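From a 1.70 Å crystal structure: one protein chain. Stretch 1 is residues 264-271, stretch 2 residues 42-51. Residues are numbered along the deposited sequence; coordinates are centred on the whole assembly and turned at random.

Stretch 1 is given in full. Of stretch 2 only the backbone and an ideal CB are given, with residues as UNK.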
# COMPACT_ATOMS: atom_id res chain seq x y z
N GLU A 264 2.92 -9.88 7.19
CA GLU A 264 3.40 -9.26 8.42
C GLU A 264 4.81 -8.71 8.27
O GLU A 264 5.11 -7.60 8.68
CB GLU A 264 3.38 -10.27 9.58
CG GLU A 264 3.82 -9.68 10.90
CD GLU A 264 3.58 -10.61 12.08
OE1 GLU A 264 2.74 -11.52 11.99
OE2 GLU A 264 4.25 -10.43 13.11
N TRP A 265 5.69 -9.50 7.66
CA TRP A 265 7.08 -9.09 7.54
C TRP A 265 7.18 -7.80 6.75
O TRP A 265 7.96 -6.89 7.10
CB TRP A 265 7.94 -10.17 6.85
CG TRP A 265 9.37 -9.80 6.90
CD1 TRP A 265 10.27 -10.18 7.84
CD2 TRP A 265 10.08 -8.94 5.99
NE1 TRP A 265 11.51 -9.61 7.58
CE2 TRP A 265 11.40 -8.85 6.45
CE3 TRP A 265 9.72 -8.25 4.84
CZ2 TRP A 265 12.37 -8.09 5.78
CZ3 TRP A 265 10.68 -7.50 4.19
CH2 TRP A 265 11.98 -7.42 4.67
N THR A 266 6.42 -7.72 5.66
CA THR A 266 6.46 -6.56 4.78
C THR A 266 5.91 -5.32 5.47
O THR A 266 6.49 -4.21 5.38
CB THR A 266 5.68 -6.82 3.48
OG1 THR A 266 6.25 -7.94 2.79
CG2 THR A 266 5.73 -5.62 2.59
N GLY A 267 4.80 -5.47 6.16
CA GLY A 267 4.25 -4.34 6.89
C GLY A 267 5.18 -3.84 7.98
O GLY A 267 5.36 -2.63 8.19
N LYS A 268 5.81 -4.77 8.70
CA LYS A 268 6.74 -4.36 9.73
C LYS A 268 7.96 -3.67 9.16
O LYS A 268 8.46 -2.69 9.74
CB LYS A 268 7.11 -5.55 10.60
CG LYS A 268 5.95 -5.91 11.52
CD LYS A 268 6.26 -6.99 12.52
CE LYS A 268 5.10 -7.13 13.50
NZ LYS A 268 5.24 -8.32 14.40
N TYR A 269 8.45 -4.19 8.04
CA TYR A 269 9.59 -3.58 7.36
C TYR A 269 9.26 -2.14 6.97
O TYR A 269 10.04 -1.21 7.20
CB TYR A 269 10.00 -4.38 6.11
CG TYR A 269 10.90 -3.56 5.25
CD1 TYR A 269 12.26 -3.46 5.52
CD2 TYR A 269 10.38 -2.83 4.20
CE1 TYR A 269 13.08 -2.65 4.76
CE2 TYR A 269 11.20 -2.02 3.42
CZ TYR A 269 12.55 -1.94 3.71
OH TYR A 269 13.35 -1.12 2.92
N MET A 270 8.09 -1.96 6.38
CA MET A 270 7.66 -0.66 5.90
C MET A 270 7.45 0.31 7.05
O MET A 270 7.91 1.45 6.97
CB MET A 270 6.36 -0.83 5.09
CG MET A 270 5.88 0.44 4.43
SD MET A 270 7.01 0.95 3.10
CE MET A 270 7.60 2.47 3.78
N ASP A 271 6.78 -0.11 8.12
CA ASP A 271 6.63 0.77 9.28
C ASP A 271 7.97 1.16 9.89
O ASP A 271 8.16 2.29 10.32
CB ASP A 271 5.72 0.14 10.33
CG ASP A 271 4.26 0.12 9.89
OD1 ASP A 271 3.87 1.04 9.14
OD2 ASP A 271 3.51 -0.79 10.32
N UNK A 42 12.86 -0.12 -3.39
CA UNK A 42 11.54 0.14 -2.82
C UNK A 42 10.96 -1.10 -2.13
O UNK A 42 11.34 -2.24 -2.42
CB UNK A 42 10.58 0.62 -3.91
N UNK A 43 10.00 -0.88 -1.24
CA UNK A 43 9.54 -1.96 -0.38
C UNK A 43 8.97 -3.21 -1.10
O UNK A 43 9.19 -4.32 -0.63
CB UNK A 43 8.47 -1.40 0.56
N UNK A 44 8.28 -3.06 -2.26
CA UNK A 44 7.77 -4.28 -2.89
C UNK A 44 8.91 -5.18 -3.37
O UNK A 44 8.78 -6.41 -3.41
CB UNK A 44 6.85 -3.93 -4.06
N UNK A 45 10.05 -4.58 -3.72
CA UNK A 45 11.19 -5.38 -4.16
C UNK A 45 11.98 -5.89 -2.97
O UNK A 45 12.45 -7.01 -2.98
CB UNK A 45 12.10 -4.56 -5.08
N UNK A 46 12.12 -5.06 -1.94
CA UNK A 46 12.84 -5.51 -0.75
C UNK A 46 12.17 -6.74 -0.14
O UNK A 46 12.83 -7.72 0.22
CB UNK A 46 12.92 -4.38 0.28
N UNK A 47 10.85 -6.72 -0.04
CA UNK A 47 10.18 -7.89 0.52
C UNK A 47 10.34 -9.07 -0.42
O UNK A 47 10.48 -10.21 0.04
CB UNK A 47 8.70 -7.60 0.77
N UNK A 48 10.34 -8.83 -1.74
CA UNK A 48 10.55 -9.92 -2.70
C UNK A 48 11.87 -10.66 -2.41
O UNK A 48 11.95 -11.90 -2.37
CB UNK A 48 10.55 -9.37 -4.13
N UNK A 49 12.93 -9.90 -2.17
CA UNK A 49 14.24 -10.52 -1.91
C UNK A 49 14.22 -11.33 -0.62
O UNK A 49 14.83 -12.38 -0.54
CB UNK A 49 15.33 -9.45 -1.83
N UNK A 50 13.54 -10.82 0.41
CA UNK A 50 13.45 -11.56 1.68
C UNK A 50 12.65 -12.85 1.50
O UNK A 50 13.00 -13.91 2.03
CB UNK A 50 12.81 -10.69 2.76
N UNK A 51 11.59 -12.76 0.70
CA UNK A 51 10.77 -13.93 0.42
C UNK A 51 11.61 -14.98 -0.30
O UNK A 51 11.56 -16.16 0.06
CB UNK A 51 9.54 -13.55 -0.41

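Stretch 1 is a helix that offers one face, lined by Trp 265, Thr 266, Tyr 269 and Met 270; the second helix crosses it at 132° between N-to-C directions, with axes 10.1 Å apart at closest approach.

Position 42 has phi/psi of -83/159, extended rather than helical, and sits right before the helix with its CA-to-CB bond pointing away. Ser, Thr, Asp or Asn would be usual at such an N-cap. The deposited residue is Thr 42, whose side chain makes no capping bond.

Position 43 points toward stretch 1, its ideal CB 3.8 Å from Met 270 SD and 4.0 Å from Tyr 269 CE2. A sulfur and a ring edge this near favour an apolar side chain, such as Leu, Met or Phe. It is Phe 43, in the p rotamer, and its ring accepts the sulfur over one face: Met 270 SD lies 3.9 Å from the ring centroid and 3.4 Å from Phe 43 CD1. Thr 266 CG2 meets the ring at its edge, 3.9 Å from Phe 43 CD2, while Phe 43 CB packs 3.8 Å from Tyr 269 CE2.

Position 44 points away, and in the first turn of a helix its backbone N need not donate to an earlier carbonyl, so proline is allowed among many others. Pro 44 uses that freedom. Position 45 is out of reach, leaving stretch 1 no say; it is Cys 45.

Position 46 points toward Tyr 269, with OH 4.2 Å from the ideal CB and Trp 265 CH2 at 5.4 Å. A medium apolar side chain such as Val, Ile or Leu could fill the space between the two rings. Val 46 does so in the t rotamer: CG1 sits over the Tyr 269 face, 4.0 Å from the ring centroid, and at the Trp 265 edge, 4.2 Å from CH2.

Position 47 is tight. Its ideal CB is 3.2 Å from Thr 266 OG1 and 3.9 Å from Trp 265 CZ3, so a small residue would suit, or a longer one able to turn aside. Gln 47 turns back along its own helix with chi1 and chi2 both p, and its NE2 donates to Pro 44 O at 2.9 Å. No hydrogen bond crosses to Thr 266; the contact is close packing, with Trp 265 CZ3 also 3.7 Å from Gln 47 CA.

Position 48 points away and 49 is out of reach, so stretch 1 sets no rule for either; they are Met 48 and Glu 49.

Position 50 points toward Trp 265, its ideal CB 3.9 Å from CH2, beside a broad indole face. An aromatic, a long aliphatic or a cation could cover it. Arg 50 lays its guanidinium flat on the indole, planes at 5° and centres 3.9 Å apart. Its CD adds a CH-pi contact, 3.6 Å from the centroid of the five-membered ring of Trp 265.

Position 51 points sideways, with no stretch 1 atom near its ideal CB; Trp 51 leads its ring away.

Stretch 2 (42-51) TFPCVQMERW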
# COMPACT_ATOMS: atom_id res chain seq x y z
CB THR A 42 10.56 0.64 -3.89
OG1 THR A 42 10.29 -0.40 -4.84
CG2 THR A 42 11.12 1.87 -4.62
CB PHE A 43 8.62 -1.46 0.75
CG PHE A 43 7.18 -1.27 0.36
CD1 PHE A 43 6.74 -0.07 -0.18
CD2 PHE A 43 6.25 -2.28 0.57
CE1 PHE A 43 5.41 0.10 -0.54
CE2 PHE A 43 4.92 -2.09 0.24
CZ PHE A 43 4.51 -0.92 -0.33
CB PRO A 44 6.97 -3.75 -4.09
CG PRO A 44 6.60 -2.33 -3.67
CD PRO A 44 7.83 -1.85 -2.97
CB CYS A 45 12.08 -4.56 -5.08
SG CYS A 45 11.26 -4.29 -6.68
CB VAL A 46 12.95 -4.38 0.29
CG1 VAL A 46 13.44 -4.91 1.64
CG2 VAL A 46 13.88 -3.31 -0.22
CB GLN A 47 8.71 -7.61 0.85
CG GLN A 47 7.80 -7.43 -0.34
CD GLN A 47 7.42 -8.73 -1.05
OE1 GLN A 47 7.31 -9.80 -0.44
NE2 GLN A 47 7.17 -8.62 -2.35
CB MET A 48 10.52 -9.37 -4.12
CG MET A 48 11.11 -10.28 -5.18
SD MET A 48 11.19 -9.49 -6.81
CE MET A 48 12.44 -8.21 -6.53
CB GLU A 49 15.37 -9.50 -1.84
CG GLU A 49 15.59 -8.72 -3.12
CD GLU A 49 16.01 -9.61 -4.29
OE1 GLU A 49 16.58 -10.69 -4.05
OE2 GLU A 49 15.74 -9.23 -5.44
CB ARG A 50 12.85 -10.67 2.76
CG ARG A 50 12.90 -11.30 4.16
CD ARG A 50 11.58 -11.90 4.53
NE ARG A 50 11.67 -12.59 5.81
CZ ARG A 50 10.68 -13.29 6.36
NH1 ARG A 50 9.50 -13.35 5.75
NH2 ARG A 50 10.86 -13.90 7.53
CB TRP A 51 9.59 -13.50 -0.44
CG TRP A 51 8.57 -14.58 -0.71
CD1 TRP A 51 7.49 -14.89 0.07
CD2 TRP A 51 8.52 -15.45 -1.84
NE1 TRP A 51 6.78 -15.92 -0.50
CE2 TRP A 51 7.38 -16.28 -1.68
CE3 TRP A 51 9.32 -15.63 -2.98
CZ2 TRP A 51 7.02 -17.24 -2.61
CZ3 TRP A 51 8.96 -16.60 -3.90
CH2 TRP A 51 7.83 -17.40 -3.70
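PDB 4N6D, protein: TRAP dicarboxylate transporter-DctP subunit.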